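Local coordinates for nitrate transport protein (Parabacteroides distasonis, PDB 3HN0) that probably serves as the solute-binding component of an ABC transporter, perhaps for nitrate or a similar small solute, delivering it to the membrane permease, at residues V17-D22 and C240-L245. Sequence-based numbering, arbitrary orientation.
With EDO (1,2-ethanediol), chain E.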
ATOM      1  N   VAL A  17       2.827  -5.390 -20.059  1.00 14.38           N
ATOM      2  CA  VAL A  17       3.922  -5.679 -21.023  1.00 13.61           C
ATOM      3  C   VAL A  17       5.154  -4.874 -20.617  1.00 13.88           C
ATOM      4  O   VAL A  17       6.300  -5.316 -20.835  1.00 14.40           O
ATOM      5  CB  VAL A  17       3.551  -5.418 -22.464  1.00 12.52           C
ATOM      6  CG1 VAL A  17       3.316  -3.909 -22.744  1.00 19.06           C
ATOM      7  CG2 VAL A  17       4.596  -6.026 -23.416  1.00 15.00           C
ATOM      8  N   ILE A  18       4.939  -3.742 -19.921  1.00 12.82           N
ATOM      9  CA  ILE A  18       6.084  -2.972 -19.472  1.00 11.63           C
ATOM     10  C   ILE A  18       6.984  -3.761 -18.508  1.00 12.24           C
ATOM     11  O   ILE A  18       8.216  -3.706 -18.590  1.00 14.57           O
ATOM     12  CB  ILE A  18       5.647  -1.610 -18.821  1.00 13.01           C
ATOM     13  CG1 ILE A  18       4.876  -0.778 -19.838  1.00 13.65           C
ATOM     14  CG2 ILE A  18       6.910  -0.852 -18.275  1.00 15.96           C
ATOM     15  CD1 ILE A  18       4.152   0.501 -19.238  1.00 13.14           C
ATOM     16  N   ALA A  19       6.382  -4.543 -17.620  1.00 12.11           N
ATOM     17  CA  ALA A  19       7.140  -5.371 -16.712  1.00 13.70           C
ATOM     18  C   ALA A  19       7.974  -6.424 -17.414  1.00 12.96           C
ATOM     19  O   ALA A  19       9.002  -6.838 -16.911  1.00 13.94           O
ATOM     20  CB  ALA A  19       6.162  -6.061 -15.714  1.00 10.56           C
ATOM     21  N   PHE A  20       7.464  -6.877 -18.554  1.00 11.81           N
ATOM     22  CA  PHE A  20       8.072  -7.918 -19.358  1.00 12.13           C
ATOM     23  C   PHE A  20       8.923  -7.364 -20.501  1.00 13.56           C
ATOM     24  O   PHE A  20       9.465  -8.129 -21.293  1.00 14.17           O
ATOM     25  CB  PHE A  20       6.940  -8.816 -19.902  1.00 11.89           C
ATOM     26  CG  PHE A  20       6.300  -9.675 -18.868  1.00 12.92           C
ATOM     27  CD1 PHE A  20       5.255  -9.219 -18.119  1.00 12.32           C
ATOM     28  CD2 PHE A  20       6.757 -10.983 -18.646  1.00 13.12           C
ATOM     29  CE1 PHE A  20       4.685 -10.009 -17.164  1.00 14.80           C
ATOM     30  CE2 PHE A  20       6.187 -11.787 -17.686  1.00 13.19           C
ATOM     31  CZ  PHE A  20       5.164 -11.303 -16.941  1.00 13.32           C
ATOM     32  N   ALA A  21       9.072  -6.032 -20.586  1.00 11.52           N
ATOM     33  CA  ALA A  21       9.716  -5.406 -21.740  1.00 10.94           C
ATOM     34  C   ALA A  21      11.087  -5.972 -22.018  1.00 12.26           C
ATOM     35  O   ALA A  21      11.443  -6.193 -23.180  1.00 12.32           O
ATOM     36  CB  ALA A  21       9.786  -3.861 -21.578  1.00 11.40           C
ATOM     37  N   ASP A  22      11.881  -6.171 -20.969  1.00 14.00           N
ATOM     38  CA  ASP A  22      13.233  -6.608 -21.183  1.00 13.61           C
ATOM     39  C   ASP A  22      13.271  -8.059 -21.718  1.00 14.52           C
ATOM     40  O   ASP A  22      14.266  -8.465 -22.258  1.00 16.85           O
ATOM     41  CB  ASP A  22      14.115  -6.499 -19.965  1.00 14.41           C
ATOM     42  CG  ASP A  22      15.597  -6.664 -20.313  1.00 16.40           C
ATOM     43  OD1 ASP A  22      16.081  -5.909 -21.172  1.00 14.11           O
ATOM     44  OD2 ASP A  22      16.276  -7.536 -19.744  1.00 17.28           O
ATOM     45  N   CYS A 240       2.535   3.048 -13.167  1.00 12.32           N
ATOM     46  CA  CYS A 240       2.213   1.628 -13.255  1.00 11.46           C
ATOM     47  C   CYS A 240       2.649   0.866 -12.018  1.00 13.90           C
ATOM     48  O   CYS A 240       2.150  -0.253 -11.793  1.00 13.52           O
ATOM     49  CB  CYS A 240       2.868   0.965 -14.496  1.00 12.82           C
ATOM     50  SG  CYS A 240       2.185   1.614 -16.023  1.00 14.84           S
ATOM     51  N   LYS A 241       3.567   1.420 -11.218  1.00 12.90           N
ATOM     52  CA  LYS A 241       3.949   0.754  -9.948  1.00 12.96           C
ATOM     53  C   LYS A 241       4.373  -0.713 -10.225  1.00 13.73           C
ATOM     54  O   LYS A 241       3.784  -1.684  -9.710  1.00 15.07           O
ATOM     55  CB  LYS A 241       2.798   0.785  -8.919  1.00 13.44           C
ATOM     56  CG  LYS A 241       2.327   2.224  -8.511  1.00 18.55           C
ATOM     57  CD  LYS A 241       3.446   3.013  -7.828  1.00 33.79           C
ATOM     58  CE  LYS A 241       3.008   4.433  -7.385  1.00 42.38           C
ATOM     59  NZ  LYS A 241       3.233   5.435  -8.463  1.00 44.11           N
ATOM     60  N   ILE A 242       5.439  -0.829 -10.998  1.00 11.56           N
ATOM     61  CA  ILE A 242       5.952  -2.096 -11.495  0.50 11.20           C
ATOM     62  C   ILE A 242       6.846  -2.726 -10.413  1.00 12.97           C
ATOM     63  O   ILE A 242       7.840  -2.134  -9.991  1.00 12.54           O
ATOM     64  CB  ILE A 242       6.704  -1.909 -12.855  0.50  9.56           C
ATOM     65  CG1 ILE A 242       5.769  -1.295 -13.921  0.50 14.67           C
ATOM     66  CG2 ILE A 242       7.353  -3.218 -13.346  0.50 10.78           C
ATOM     67  CD1 ILE A 242       4.623  -2.237 -14.438  0.50 12.00           C
ATOM     68  N   TYR A 243       6.494  -3.946 -10.010  1.00 12.87           N
ATOM     69  CA  TYR A 243       7.236  -4.705  -9.010  1.00 12.74           C
ATOM     70  C   TYR A 243       6.619  -6.080  -8.889  1.00 12.44           C
ATOM     71  O   TYR A 243       5.396  -6.198  -8.760  1.00 14.19           O
ATOM     72  CB  TYR A 243       7.146  -4.025  -7.659  1.00 12.94           C
ATOM     73  CG  TYR A 243       7.994  -4.649  -6.571  1.00 14.70           C
ATOM     74  CD1 TYR A 243       9.356  -4.397  -6.504  1.00 20.90           C
ATOM     75  CD2 TYR A 243       7.440  -5.467  -5.576  1.00 15.15           C
ATOM     76  CE1 TYR A 243      10.146  -4.929  -5.486  1.00 24.38           C
ATOM     77  CE2 TYR A 243       8.236  -5.993  -4.551  1.00 16.95           C
ATOM     78  CZ  TYR A 243       9.586  -5.717  -4.511  1.00 18.85           C
ATOM     79  OH  TYR A 243      10.390  -6.257  -3.509  1.00 20.73           O
ATOM     80  N   TYR A 244       7.440  -7.116  -8.897  1.00 10.70           N
ATOM     81  CA  TYR A 244       6.890  -8.456  -8.820  1.00 12.33           C
ATOM     82  C   TYR A 244       6.834  -8.942  -7.364  1.00 13.15           C
ATOM     83  O   TYR A 244       7.854  -8.978  -6.661  1.00 13.03           O
ATOM     84  CB  TYR A 244       7.674  -9.441  -9.707  1.00  9.41           C
ATOM     85  CG  TYR A 244       7.069 -10.804  -9.621  1.00  8.98           C
ATOM     86  CD1 TYR A 244       5.921 -11.097 -10.301  1.00 11.14           C
ATOM     87  CD2 TYR A 244       7.611 -11.769  -8.793  1.00 10.27           C
ATOM     88  CE1 TYR A 244       5.333 -12.336 -10.191  1.00 12.21           C
ATOM     89  CE2 TYR A 244       7.065 -13.029  -8.729  1.00 11.15           C
ATOM     90  CZ  TYR A 244       5.916 -13.294  -9.385  1.00 11.42           C
ATOM     91  OH  TYR A 244       5.320 -14.537  -9.335  1.00 12.33           O
ATOM     92  N   LEU A 245       5.638  -9.327  -6.925  1.00 11.70           N
ATOM     93  CA  LEU A 245       5.457 -10.088  -5.706  1.00 12.10           C
ATOM     94  C   LEU A 245       4.842 -11.432  -6.011  1.00 12.93           C
ATOM     95  O   LEU A 245       3.819 -11.535  -6.754  1.00 12.87           O
ATOM     96  CB  LEU A 245       4.522  -9.362  -4.721  1.00 12.58           C
ATOM     97  CG  LEU A 245       5.075  -8.169  -3.995  1.00 22.96           C
ATOM     98  CD1 LEU A 245       3.903  -7.596  -3.162  1.00 22.26           C
ATOM     99  CD2 LEU A 245       6.239  -8.553  -3.078  1.00 20.44           C
TER
HETATM  100  C1  EDO E   5      12.677  -6.520  -8.611  0.70 18.57           C
HETATM  101  O1  EDO E   5      12.651  -6.951  -7.253  0.70 27.05           O
HETATM  102  C2  EDO E   5      11.376  -5.871  -9.048  0.70 29.23           C
HETATM  103  O2  EDO E   5      10.257  -6.751  -8.934  0.70 21.39           O
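In the larger sheet of this two-lobed protein, the short helix 16-19 touches the start of the outer strand 242-246, where Ile18 and Ala19 meet Cys240 and Ile242 in a small, buried, wholly apolar contact. Ala19 lies nearest in register to Ile242, their CA atoms 6.3 Å apart. The methyl CB of Ala19 rests against the branch methyl CG2 of Ile242 at 3.9 Å; this pairing applies to one of two modelled conformers of Ile242. Ile18 reaches further along. Its CG1 arm runs extended (chi2 169°), which carries CD1 to within 3.9 Å of the Cys240 SG, a methyl-sulfur contact at the end of helix 234-240. Lys241 then takes positive phi (54°), turning the chain from helix into strand. Helices packed on a mixed sheet in this way are consistent with an alpha/beta lobe of a periplasmic binding protein. Cys207 of helix 196-212 touches both Ala19 and Ile242, extending the same apolar layer. Residue alternation along the strand directs Ile242 and Tyr244 toward the helix and Tyr243 away, where it packs on Gln229 of the second subunit. A 1,2-ethanediol molecule, most likely picked up from the crystallisation medium, occupies the strand's edge: Tyr244 N donates to its O2 over 2.8 Å in a nearly straight bond (176°), and this O2 also lies 3.5 Å from Tyr243 CD1.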